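Local coordinates for endo-beta-mannanase (Opitutaceae bacterium TAV5, PDB 7BOB), which probably releases mannose units from the ends of beta-1,4-linked mannan chains as a bacterial homotrimeric family 5 exo-beta-1,4-mannosidase active in the termite hindgut, at residues D45-M49 with C318-I322; N119-D123 with Q170-W174; L148-D152 with L186-L192; Q251-D257 with W566-Q570. Numbering follows the deposited sequence.

Contact 1. Residues D45-M49 with C318-I322; sequences DLDLM and CFKDI
In the (beta/alpha)8 barrel expected of glycosyl hydrolase family 5, helix 39-51 meets the loop that follows the eighth barrel strand, 311-316. Residues 45-49 are regular helix (phi/psi near -60/-40, Met49 N to Asp45 O 2.9 Å); residues 318-322 have no regular structure. The backbones stay well apart, the nearest CA atoms being those of Met49 and Phe319 at 8.5 Å, so side chains make most of the contact. After the cis peptide bond before Cys318, Phe319 (-68/-49, chi1 t) sends its ring to the helix, where Asp45 O lies 3.6 Å from Phe319 CE2. Met49, in an m, t, t rotamer, covers one ring face: its CG lies 3.7 Å from the Phe319 centroid and 18° off the normal, a CH-pi contact, and its SD 4.8 Å from that centroid adds a Met-aromatic contact. Leu48 CG meets the ring edge at Phe319 CZ, 3.8 Å. Lys320 is extended (-117/153), and its all-m side chain curls back toward Asp45, whose OD2 also bonds Tyr24 OH. Lys320 NZ forms a salt bridge of 2.7 Å with Asp45 OD1, while one water accepts from Lys320 NZ at 3.1 Å and donates to Asp45 OD2 at 2.6 Å.

Contact 2. Residues N119-D123 with Q170-W174; sequences NLFSD and QVHEW
The loop leading into helix 124-141 packs here on helix 168-183 of the barrel, whose residues 170-174 are regular (Trp174 N to Gln170 O 2.9 Å). Asn119 opens a tight turn: with chi1 t, its OD1 accepts from Phe121 N at 2.8 Å, an Asx turn, and from Ser122 N at 3.0 Å; Asp123 N to Asn119 O, 3.0 Å, closes it. Leu120 (-51/-36) sets its CD2 4.0 Å from Trp174 CZ2. Phe121 (-92/-31, chi1 m) has its CA 5.6 Å from that of Trp174 (chi1 t). The rings form a T-shaped pair, the Phe121 edge meeting the Trp174 face, with planes at 82° and 5.1 Å from the Phe121 centroid to that of the six-membered ring of Trp174. Val171 CG2 covers a Phe121 face, 4.2 Å from its centroid. Ser122 CB packs 3.5 Å from Gln170 NE2, while Gln170 OE1 accepts from Thr167 N; Asp123 N-caps helix 124-141. Phe121 O and Gln170 O, acceptors that cannot bond each other, share a water donor at 2.6 Å each; a second water accepts from Trp174 NE1 (2.9 Å) and donates to Leu120 O (2.8 Å), relaying an indole N-H whose angle is too poor for a direct bond.

Contact 3. Residues L148-D152 with L186-L192; sequences LCGID and LPEALIL
Ile151 (m, t) lays its CD1 against two side chains of the 186-192 segment, Leu186 CD1 and Ala189 CB, each 3.9 Å away. Both belong to a type I turn, Leu186 to Ala189, closed by Ala189 N to Leu186 O at 3.0 Å. Beyond the turn the backbones run parallel, pairing Ile151 with Ile191 and Asp152 with Leu192, CA atoms 4.7 Å apart in each pair. Ile151 uses both its N and its O toward the 186-192 segment, straddling Ile191 as in parallel pairing: its N donates to Leu190 O at 2.5 Å and its O accepts from Leu192 N at 2.9 Å. Ile191 CA adds a CA-H...O contact to Ile151 O, 3.1 Å. Gly150 precedes the strand at positive phi (76/163); a CB here would clash with Leu192 CD1. Ile151 and Ile191 share one face of the sheet, where Ile191 packs on helix 168-183; Asp152 and Leu192 share the other, where Asp152 is salt-bridged to Arg58. Strand 151-154, helix 168-183 and strand 191-192 therefore form a beta-alpha-beta crossover, the repeating unit of a (beta/alpha)8 barrel, here linking its fourth and fifth strands.

Contact 4. Residues Q251-D257 with W566-Q570; sequences QGSGLAD and WPDRQ
Arg569, on the first turn of helix 569-583, stretches nearly straight (chi1 to chi3 all t, chi4 -170°) toward the 251-257 loop, which leads from strand 237-241 to helix 258-272. Its guanidinium meets the carboxylate of Asp257 end-on in a bidentate salt bridge: Arg569 NH1 to Asp257 OD2 2.6 Å, Arg569 NH2 to Asp257 OD1 2.7 Å, with N-H...O angles of 163° and 165°. Asp257 (chi1 t, chi2 6°) is held for this by its own segment. A type I turn from Gly254 to Asp257 is closed by Asp257 N to Gly254 O at 3.0 Å, Ser253 N donates to Asp257 OD2 at 2.9 Å, and the carboxylate also N-caps helix 258-272. Trp566, in a short 3-10 segment, takes chi1 -153° and chi2 -114°, which aims the indole edge at the loop; Trp566 NE1 donates to Gln251 O at 3.0 Å. The backbones remain distant, the nearest CA atoms, of Gln251 and Trp566, being 8.7 Å apart. One water donates to Gln251 O at 2.9 Å, accepts from Arg569 NH1 at 2.9 Å and lies 2.6 Å from Ser253 OG (chi1 m). Glu573 pairs with Arg569 NE, and Asp494 of a second subunit bonds Leu255 N, so the loop also takes part in the trimer. The barrel and the C-terminal region are thus joined here by charge and directed hydrogen bonds, with little apolar packing.

From the N terminus, helix 39-51 supplies the first half of contact 1, whose partner loop arrives only after strand 311-316; the long loop so closed encloses contacts 2 and 3 entirely. Within it, the 119-123 turn opens contact 2 and strand 151-154 opens contact 3 before helix 168-183 closes contact 2 and strand 191-192 closes contact 3, so these two cross; their centres are 21 Å apart. Contact 4 begins at 251-257, still inside the span of contact 1, but closes at 566-570, so it crosses contact 1 and follows contacts 2 and 3 in series. Contacts 1 to 3 join parts of the barrel; contact 4 ties barrel to C-terminal region.

Contact 1. Residues D45-M49 with C318-I322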
loop_
_atom_site.group_PDB
_atom_site.type_symbol
_atom_site.label_atom_id
_atom_site.label_comp_id
_atom_site.label_asym_id
_atom_site.label_seq_id
_atom_site.Cartn_x
_atom_site.Cartn_y
_atom_site.Cartn_z
ATOM N N ASP A 45 -37.053 -20.758 22.074
ATOM C CA ASP A 45 -35.847 -20.000 22.430
ATOM C C ASP A 45 -36.204 -18.723 23.188
ATOM O O ASP A 45 -35.484 -18.318 24.109
ATOM C CB ASP A 45 -35.029 -19.660 21.170
ATOM C CG ASP A 45 -34.242 -20.848 20.638
ATOM O OD1 ASP A 45 -33.943 -21.794 21.403
ATOM O OD2 ASP A 45 -33.928 -20.838 19.430
ATOM N N LEU A 46 -37.287 -18.050 22.792
ATOM C CA LEU A 46 -37.698 -16.867 23.535
ATOM C C LEU A 46 -38.081 -17.240 24.964
ATOM O O LEU A 46 -37.718 -16.530 25.910
ATOM C CB LEU A 46 -38.846 -16.164 22.823
ATOM C CG LEU A 46 -38.583 -15.624 21.422
ATOM C CD1 LEU A 46 -39.890 -15.063 20.900
ATOM C CD2 LEU A 46 -37.564 -14.532 21.471
ATOM N N ASP A 47 -38.772 -18.374 25.142
ATOM C CA ASP A 47 -39.055 -18.875 26.490
ATOM C C ASP A 47 -37.766 -19.077 27.272
ATOM O O ASP A 47 -37.657 -18.680 28.436
ATOM C CB ASP A 47 -39.823 -20.196 26.430
ATOM C CG ASP A 47 -41.297 -20.016 26.109
ATOM O OD1 ASP A 47 -41.826 -18.894 26.259
ATOM O OD2 ASP A 47 -41.921 -21.014 25.689
ATOM N N LEU A 48 -36.760 -19.687 26.637
ATOM C CA LEU A 48 -35.505 -19.915 27.342
ATOM C C LEU A 48 -34.869 -18.594 27.755
ATOM O O LEU A 48 -34.342 -18.469 28.869
ATOM C CB LEU A 48 -34.560 -20.744 26.479
ATOM C CG LEU A 48 -33.295 -21.134 27.243
ATOM C CD1 LEU A 48 -33.621 -21.770 28.610
ATOM C CD2 LEU A 48 -32.435 -22.052 26.373
ATOM N N MET A 49 -34.938 -17.584 26.885
ATOM C CA MET A 49 -34.387 -16.276 27.237
ATOM C C MET A 49 -35.105 -15.707 28.448
ATOM O O MET A 49 -34.469 -15.319 29.432
ATOM C CB MET A 49 -34.497 -15.306 26.057
ATOM C CG MET A 49 -33.691 -15.686 24.799
ATOM S SD MET A 49 -34.147 -14.555 23.482
ATOM C CE MET A 49 -33.070 -15.092 22.136
ATOM N N CYS A 318 -23.590 -15.201 20.595
ATOM C CA CYS A 318 -25.006 -15.050 20.272
ATOM C C CYS A 318 -25.750 -16.152 21.074
ATOM O O CYS A 318 -25.118 -16.923 21.818
ATOM C CB CYS A 318 -25.237 -15.172 18.757
ATOM S SG CYS A 318 -24.762 -16.801 18.139
ATOM N N PHE A 319 -27.076 -16.240 20.945
ATOM C CA PHE A 319 -27.830 -17.014 21.928
ATOM C C PHE A 319 -27.528 -18.505 21.826
ATOM O O PHE A 319 -27.256 -19.156 22.840
ATOM C CB PHE A 319 -29.326 -16.766 21.783
ATOM C CG PHE A 319 -30.150 -17.401 22.887
ATOM C CD1 PHE A 319 -29.844 -17.164 24.229
ATOM C CD2 PHE A 319 -31.199 -18.251 22.587
ATOM C CE1 PHE A 319 -30.594 -17.759 25.260
ATOM C CE2 PHE A 319 -31.967 -18.847 23.594
ATOM C CZ PHE A 319 -31.660 -18.601 24.942
ATOM N N LYS A 320 -27.576 -19.062 20.616
ATOM C CA LYS A 320 -27.468 -20.496 20.375
ATOM C C LYS A 320 -26.224 -20.806 19.557
ATOM O O LYS A 320 -25.757 -19.972 18.775
ATOM C CB LYS A 320 -28.679 -21.034 19.594
ATOM C CG LYS A 320 -30.007 -21.039 20.377
ATOM C CD LYS A 320 -29.977 -22.047 21.511
ATOM C CE LYS A 320 -30.448 -23.422 21.062
ATOM N NZ LYS A 320 -31.928 -23.537 21.099
ATOM N N ASP A 321 -25.708 -22.024 19.722
ATOM C CA ASP A 321 -24.849 -22.582 18.689
ATOM C C ASP A 321 -25.665 -22.728 17.401
ATOM O O ASP A 321 -26.883 -22.951 17.433
ATOM C CB ASP A 321 -24.273 -23.936 19.117
ATOM C CG ASP A 321 -23.284 -23.830 20.295
ATOM O OD1 ASP A 321 -22.652 -22.767 20.493
ATOM O OD2 ASP A 321 -23.158 -24.827 21.040
ATOM N N ILE A 322 -25.002 -22.575 16.260
ATOM C CA ILE A 322 -25.690 -22.574 14.968
ATOM C C ILE A 322 -25.021 -23.613 14.077
ATOM O O ILE A 322 -24.019 -23.303 13.420
ATOM C CB ILE A 322 -25.653 -21.178 14.335
ATOM C CG1 ILE A 322 -26.329 -20.162 15.262
ATOM C CG2 ILE A 322 -26.255 -21.186 12.902
ATOM C CD1 ILE A 322 -26.094 -18.732 14.857
HETATM O O HOH W 1 -32.384 -22.491 18.165
#

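Contact 2. Residues N119-D123 with Q170-W174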
loop_
_atom_site.group_PDB
_atom_site.type_symbol
_atom_site.label_atom_id
_atom_site.label_comp_id
_atom_site.label_asym_id
_atom_site.label_seq_id
_atom_site.Cartn_x
_atom_site.Cartn_y
_atom_site.Cartn_z
ATOM N N ASN A 119 -22.998 1.758 -4.123
ATOM C CA ASN A 119 -22.535 1.974 -2.770
ATOM C C ASN A 119 -23.715 2.272 -1.857
ATOM O O ASN A 119 -24.475 3.210 -2.118
ATOM C CB ASN A 119 -21.545 3.133 -2.757
ATOM C CG ASN A 119 -21.014 3.430 -1.358
ATOM O OD1 ASN A 119 -21.694 4.056 -0.547
ATOM N ND2 ASN A 119 -19.792 2.977 -1.076
ATOM N N LEU A 120 -23.842 1.494 -0.773
ATOM C CA LEU A 120 -25.002 1.609 0.111
ATOM C C LEU A 120 -25.244 3.050 0.548
ATOM O O LEU A 120 -26.394 3.484 0.673
ATOM C CB LEU A 120 -24.832 0.708 1.346
ATOM C CG LEU A 120 -25.974 0.795 2.380
ATOM C CD1 LEU A 120 -27.160 -0.056 1.954
ATOM C CD2 LEU A 120 -25.543 0.441 3.820
ATOM N N PHE A 121 -24.176 3.817 0.761
ATOM C CA PHE A 121 -24.305 5.133 1.372
ATOM C C PHE A 121 -24.470 6.269 0.368
ATOM O O PHE A 121 -25.097 7.286 0.693
ATOM C CB PHE A 121 -23.073 5.428 2.241
ATOM C CG PHE A 121 -22.839 4.422 3.339
ATOM C CD1 PHE A 121 -23.812 4.188 4.307
ATOM C CD2 PHE A 121 -21.639 3.719 3.409
ATOM C CE1 PHE A 121 -23.593 3.268 5.334
ATOM C CE2 PHE A 121 -21.405 2.805 4.434
ATOM C CZ PHE A 121 -22.388 2.576 5.402
ATOM N N SER A 122 -23.894 6.148 -0.826
ATOM C CA SER A 122 -23.803 7.271 -1.749
ATOM C C SER A 122 -24.650 7.121 -2.995
ATOM O O SER A 122 -24.990 8.135 -3.615
ATOM C CB SER A 122 -22.354 7.457 -2.198
ATOM O OG SER A 122 -21.919 6.232 -2.750
ATOM N N ASP A 123 -24.937 5.895 -3.412
ATOM C CA ASP A 123 -25.706 5.697 -4.630
ATOM C C ASP A 123 -27.087 6.342 -4.498
ATOM O O ASP A 123 -27.791 6.087 -3.509
ATOM C CB ASP A 123 -25.873 4.218 -4.954
ATOM C CG ASP A 123 -26.700 4.019 -6.193
ATOM O OD1 ASP A 123 -26.293 4.580 -7.228
ATOM O OD2 ASP A 123 -27.762 3.363 -6.138
ATOM N N GLN A 170 -20.765 11.705 3.025
ATOM C CA GLN A 170 -21.845 10.891 2.475
ATOM C C GLN A 170 -22.407 9.915 3.508
ATOM O O GLN A 170 -23.615 9.634 3.507
ATOM C CB GLN A 170 -21.353 10.133 1.239
ATOM C CG GLN A 170 -21.329 10.964 -0.039
ATOM C CD GLN A 170 -20.500 10.316 -1.117
ATOM O OE1 GLN A 170 -19.540 9.598 -0.832
ATOM N NE2 GLN A 170 -20.844 10.584 -2.367
ATOM N N VAL A 171 -21.546 9.350 4.362
ATOM C CA VAL A 171 -22.027 8.499 5.447
ATOM C C VAL A 171 -22.854 9.313 6.427
ATOM O O VAL A 171 -23.913 8.867 6.890
ATOM C CB VAL A 171 -20.852 7.805 6.163
ATOM C CG1 VAL A 171 -21.322 7.160 7.487
ATOM C CG2 VAL A 171 -20.171 6.788 5.242
ATOM N N HIS A 172 -22.379 10.514 6.768
ATOM C CA HIS A 172 -23.136 11.401 7.643
ATOM C C HIS A 172 -24.518 11.678 7.069
ATOM O O HIS A 172 -25.522 11.638 7.799
ATOM C CB HIS A 172 -22.354 12.699 7.851
ATOM C CG HIS A 172 -23.024 13.699 8.743
ATOM N ND1 HIS A 172 -22.532 14.034 9.986
ATOM C CD2 HIS A 172 -24.117 14.475 8.550
ATOM C CE1 HIS A 172 -23.302 14.958 10.531
ATOM N NE2 HIS A 172 -24.273 15.243 9.680
ATOM N N GLU A 173 -24.591 11.920 5.746
ATOM C CA GLU A 173 -25.865 12.227 5.115
ATOM C C GLU A 173 -26.778 11.009 5.096
ATOM O O GLU A 173 -27.984 11.130 5.334
ATOM C CB GLU A 173 -25.633 12.768 3.697
ATOM C CG GLU A 173 -26.894 12.976 2.849
ATOM C CD GLU A 173 -27.854 14.028 3.435
ATOM O OE1 GLU A 173 -27.469 14.782 4.351
ATOM O OE2 GLU A 173 -29.009 14.107 2.978
ATOM N N TRP A 174 -26.229 9.827 4.806
ATOM C CA TRP A 174 -27.044 8.618 4.785
ATOM C C TRP A 174 -27.662 8.361 6.147
ATOM O O TRP A 174 -28.831 7.947 6.252
ATOM C CB TRP A 174 -26.185 7.434 4.369
ATOM C CG TRP A 174 -26.909 6.141 4.265
ATOM C CD1 TRP A 174 -27.516 5.631 3.150
ATOM C CD2 TRP A 174 -27.069 5.164 5.297
ATOM N NE1 TRP A 174 -28.051 4.399 3.432
ATOM C CE2 TRP A 174 -27.794 4.090 4.743
ATOM C CE3 TRP A 174 -26.673 5.091 6.634
ATOM C CZ2 TRP A 174 -28.136 2.957 5.482
ATOM C CZ3 TRP A 174 -27.011 3.964 7.368
ATOM C CH2 TRP A 174 -27.730 2.911 6.791
HETATM O O HOH W 2 -29.053 2.719 1.270
HETATM O O HOH W 3 -25.171 9.829 1.425
#

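Contact 3. Residues L148-D152 with L186-L192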
loop_
_atom_site.group_PDB
_atom_site.type_symbol
_atom_site.label_atom_id
_atom_site.label_comp_id
_atom_site.label_asym_id
_atom_site.label_seq_id
_atom_site.Cartn_x
_atom_site.Cartn_y
_atom_site.Cartn_z
ATOM N N LEU A 148 -40.530 -1.663 22.461
ATOM C CA LEU A 148 -39.225 -1.846 21.851
ATOM C C LEU A 148 -38.125 -1.526 22.852
ATOM O O LEU A 148 -38.356 -0.924 23.902
ATOM C CB LEU A 148 -39.080 -0.951 20.623
ATOM C CG LEU A 148 -40.101 -1.244 19.534
ATOM C CD1 LEU A 148 -39.868 -0.328 18.350
ATOM C CD2 LEU A 148 -40.005 -2.700 19.144
ATOM N N CYS A 149 -36.917 -1.970 22.528
ATOM C CA CYS A 149 -35.725 -1.491 23.210
ATOM C C CYS A 149 -34.913 -0.693 22.207
ATOM O O CYS A 149 -33.778 -1.069 21.889
ATOM C CB CYS A 149 -34.918 -2.651 23.792
ATOM S SG CYS A 149 -33.445 -2.160 24.775
ATOM N N GLY A 150 -35.492 0.375 21.665
ATOM C CA GLY A 150 -34.848 1.130 20.609
ATOM C C GLY A 150 -34.930 0.428 19.262
ATOM O O GLY A 150 -35.209 -0.763 19.156
ATOM N N ILE A 151 -34.690 1.196 18.205
ATOM C CA ILE A 151 -34.576 0.657 16.855
ATOM C C ILE A 151 -33.111 0.735 16.431
ATOM O O ILE A 151 -32.514 1.818 16.428
ATOM C CB ILE A 151 -35.487 1.397 15.865
ATOM C CG1 ILE A 151 -36.962 1.196 16.274
ATOM C CG2 ILE A 151 -35.201 0.931 14.422
ATOM C CD1 ILE A 151 -37.920 2.161 15.613
ATOM N N ASP A 152 -32.545 -0.413 16.062
ATOM C CA ASP A 152 -31.150 -0.531 15.649
ATOM C C ASP A 152 -31.030 -0.242 14.150
ATOM O O ASP A 152 -31.573 -0.985 13.322
ATOM C CB ASP A 152 -30.626 -1.929 15.982
ATOM C CG ASP A 152 -29.121 -2.033 15.871
ATOM O OD1 ASP A 152 -28.445 -1.020 16.142
ATOM O OD2 ASP A 152 -28.609 -3.121 15.521
ATOM N N LEU A 186 -42.038 7.158 13.675
ATOM C CA LEU A 186 -41.934 7.137 15.133
ATOM C C LEU A 186 -40.987 8.253 15.554
ATOM O O LEU A 186 -39.817 8.004 15.890
ATOM C CB LEU A 186 -41.457 5.776 15.640
ATOM C CG LEU A 186 -42.368 4.573 15.436
ATOM C CD1 LEU A 186 -41.670 3.303 15.895
ATOM C CD2 LEU A 186 -43.671 4.793 16.212
ATOM N N PRO A 187 -41.461 9.501 15.552
ATOM C CA PRO A 187 -40.550 10.636 15.801
ATOM C C PRO A 187 -39.803 10.567 17.119
ATOM O O PRO A 187 -38.726 11.168 17.226
ATOM C CB PRO A 187 -41.484 11.856 15.754
ATOM C CG PRO A 187 -42.883 11.285 15.923
ATOM C CD PRO A 187 -42.833 9.946 15.257
ATOM N N GLU A 188 -40.322 9.857 18.123
ATOM C CA GLU A 188 -39.703 9.805 19.441
ATOM C C GLU A 188 -38.940 8.510 19.690
ATOM O O GLU A 188 -38.507 8.266 20.822
ATOM C CB GLU A 188 -40.766 10.000 20.534
ATOM C CG GLU A 188 -41.450 11.355 20.493
ATOM C CD GLU A 188 -40.467 12.499 20.261
ATOM O OE1 GLU A 188 -39.565 12.701 21.104
ATOM O OE2 GLU A 188 -40.588 13.193 19.226
ATOM N N ALA A 189 -38.788 7.669 18.675
ATOM C CA ALA A 189 -38.096 6.402 18.860
ATOM C C ALA A 189 -36.647 6.620 19.294
ATOM O O ALA A 189 -36.013 7.637 18.976
ATOM C CB ALA A 189 -38.129 5.587 17.565
ATOM N N LEU A 190 -36.132 5.644 20.039
ATOM C CA LEU A 190 -34.709 5.531 20.314
ATOM C C LEU A 190 -34.062 4.742 19.176
ATOM O O LEU A 190 -34.442 3.594 18.908
ATOM C CB LEU A 190 -34.467 4.853 21.660
ATOM C CG LEU A 190 -34.955 5.613 22.903
ATOM C CD1 LEU A 190 -34.423 4.987 24.183
ATOM C CD2 LEU A 190 -34.572 7.082 22.823
ATOM N N ILE A 191 -33.116 5.376 18.487
ATOM C CA ILE A 191 -32.363 4.763 17.397
ATOM C C ILE A 191 -30.925 4.548 17.861
ATOM O O ILE A 191 -30.299 5.452 18.429
ATOM C CB ILE A 191 -32.421 5.621 16.122
ATOM C CG1 ILE A 191 -33.881 5.956 15.794
ATOM C CG2 ILE A 191 -31.794 4.893 14.955
ATOM C CD1 ILE A 191 -34.042 6.934 14.657
ATOM N N LEU A 192 -30.425 3.336 17.657
ATOM C CA LEU A 192 -29.046 2.996 17.948
ATOM C C LEU A 192 -28.315 2.824 16.626
ATOM O O LEU A 192 -28.924 2.479 15.606
ATOM C CB LEU A 192 -28.943 1.713 18.772
ATOM C CG LEU A 192 -29.882 1.569 19.974
ATOM C CD1 LEU A 192 -31.107 0.758 19.638
ATOM C CD2 LEU A 192 -29.136 0.906 21.099
#

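Contact 4. Residues Q251-D257 with W566-Q570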
loop_
_atom_site.group_PDB
_atom_site.type_symbol
_atom_site.label_atom_id
_atom_site.label_comp_id
_atom_site.label_asym_id
_atom_site.label_seq_id
_atom_site.Cartn_x
_atom_site.Cartn_y
_atom_site.Cartn_z
ATOM N N GLN A 251 -2.091 -6.272 19.925
ATOM C CA GLN A 251 -2.316 -7.715 19.971
ATOM C C GLN A 251 -2.198 -8.216 21.413
ATOM O O GLN A 251 -1.093 -8.374 21.940
ATOM C CB GLN A 251 -1.312 -8.407 19.056
ATOM C CG GLN A 251 -1.742 -9.749 18.554
ATOM C CD GLN A 251 -2.330 -9.661 17.186
ATOM O OE1 GLN A 251 -2.587 -8.557 16.679
ATOM N NE2 GLN A 251 -2.577 -10.818 16.567
ATOM N N GLY A 252 -3.337 -8.465 22.063
ATOM C CA GLY A 252 -3.330 -9.116 23.356
ATOM C C GLY A 252 -3.146 -10.617 23.230
ATOM O O GLY A 252 -2.991 -11.166 22.143
ATOM N N SER A 253 -3.194 -11.302 24.370
ATOM C CA SER A 253 -2.926 -12.736 24.415
ATOM C C SER A 253 -4.136 -13.584 24.780
ATOM O O SER A 253 -3.999 -14.807 24.895
ATOM C CB SER A 253 -1.763 -13.036 25.365
ATOM O OG SER A 253 -0.656 -12.205 25.045
ATOM N N GLY A 254 -5.316 -12.985 24.920
ATOM C CA GLY A 254 -6.524 -13.777 25.066
ATOM C C GLY A 254 -7.272 -13.610 26.373
ATOM O O GLY A 254 -7.141 -12.590 27.056
ATOM N N LEU A 255 -8.063 -14.622 26.726
ATOM C CA LEU A 255 -9.051 -14.472 27.791
ATOM C C LEU A 255 -8.399 -14.130 29.130
ATOM O O LEU A 255 -8.925 -13.311 29.893
ATOM C CB LEU A 255 -9.868 -15.746 27.910
ATOM C CG LEU A 255 -10.751 -16.011 26.703
ATOM C CD1 LEU A 255 -11.185 -17.465 26.677
ATOM C CD2 LEU A 255 -11.934 -15.063 26.705
ATOM N N ALA A 256 -7.241 -14.725 29.418
ATOM C CA ALA A 256 -6.560 -14.491 30.695
ATOM C C ALA A 256 -5.692 -13.235 30.702
ATOM O O ALA A 256 -5.196 -12.858 31.772
ATOM C CB ALA A 256 -5.684 -15.697 31.060
ATOM N N ASP A 257 -5.489 -12.582 29.548
ATOM C CA ASP A 257 -4.576 -11.440 29.477
ATOM C C ASP A 257 -5.255 -10.173 29.982
ATOM O O ASP A 257 -6.305 -9.794 29.454
ATOM C CB ASP A 257 -4.097 -11.241 28.034
ATOM C CG ASP A 257 -3.102 -10.084 27.883
ATOM O OD1 ASP A 257 -2.666 -9.485 28.897
ATOM O OD2 ASP A 257 -2.766 -9.760 26.732
ATOM N N TRP A 566 7.106 -5.061 21.382
ATOM C CA TRP A 566 6.057 -6.008 21.735
ATOM C C TRP A 566 6.521 -7.452 21.902
ATOM O O TRP A 566 6.016 -8.124 22.823
ATOM C CB TRP A 566 4.930 -5.944 20.700
ATOM C CG TRP A 566 3.613 -6.354 21.281
ATOM C CD1 TRP A 566 2.874 -7.455 20.951
ATOM C CD2 TRP A 566 2.904 -5.695 22.333
ATOM N NE1 TRP A 566 1.732 -7.500 21.713
ATOM C CE2 TRP A 566 1.732 -6.431 22.574
ATOM C CE3 TRP A 566 3.138 -4.535 23.082
ATOM C CZ2 TRP A 566 0.803 -6.054 23.539
ATOM C CZ3 TRP A 566 2.220 -4.164 24.028
ATOM C CH2 TRP A 566 1.061 -4.918 24.252
ATOM N N PRO A 567 7.423 -8.001 21.077
ATOM C CA PRO A 567 7.817 -9.407 21.278
ATOM C C PRO A 567 8.479 -9.682 22.617
ATOM O O PRO A 567 8.477 -10.840 23.055
ATOM C CB PRO A 567 8.778 -9.672 20.111
ATOM C CG PRO A 567 8.318 -8.732 19.059
ATOM C CD PRO A 567 8.002 -7.475 19.829
ATOM N N ASP A 568 9.045 -8.672 23.283
ATOM C CA ASP A 568 9.607 -8.834 24.618
ATOM C C ASP A 568 8.636 -8.374 25.708
ATOM O O ASP A 568 9.055 -8.054 26.827
ATOM C CB ASP A 568 10.944 -8.093 24.715
ATOM C CG ASP A 568 12.036 -8.739 23.851
ATOM O OD1 ASP A 568 12.328 -9.938 24.063
ATOM O OD2 ASP A 568 12.591 -8.060 22.949
ATOM N N ARG A 569 7.340 -8.372 25.401
ATOM C CA ARG A 569 6.319 -7.866 26.317
ATOM C C ARG A 569 6.410 -8.490 27.715
ATOM O O ARG A 569 6.288 -7.788 28.734
ATOM C CB ARG A 569 4.948 -8.138 25.698
ATOM C CG ARG A 569 3.809 -7.537 26.440
ATOM C CD ARG A 569 2.458 -8.140 26.042
ATOM N NE ARG A 569 1.539 -7.895 27.145
ATOM C CZ ARG A 569 0.325 -8.413 27.292
ATOM N NH1 ARG A 569 -0.193 -9.233 26.382
ATOM N NH2 ARG A 569 -0.373 -8.089 28.377
ATOM N N GLN A 570 6.578 -9.815 27.777
ATOM C CA GLN A 570 6.578 -10.535 29.048
ATOM C C GLN A 570 7.524 -9.896 30.053
ATOM O O GLN A 570 7.131 -9.565 31.178
ATOM C CB GLN A 570 6.972 -11.992 28.813
ATOM C CG GLN A 570 5.804 -12.925 28.584
ATOM C CD GLN A 570 5.967 -14.230 29.330
ATOM O OE1 GLN A 570 6.422 -15.230 28.769
ATOM N NE2 GLN A 570 5.618 -14.225 30.614
HETATM O O HOH W 4 0.303 -10.219 23.676
#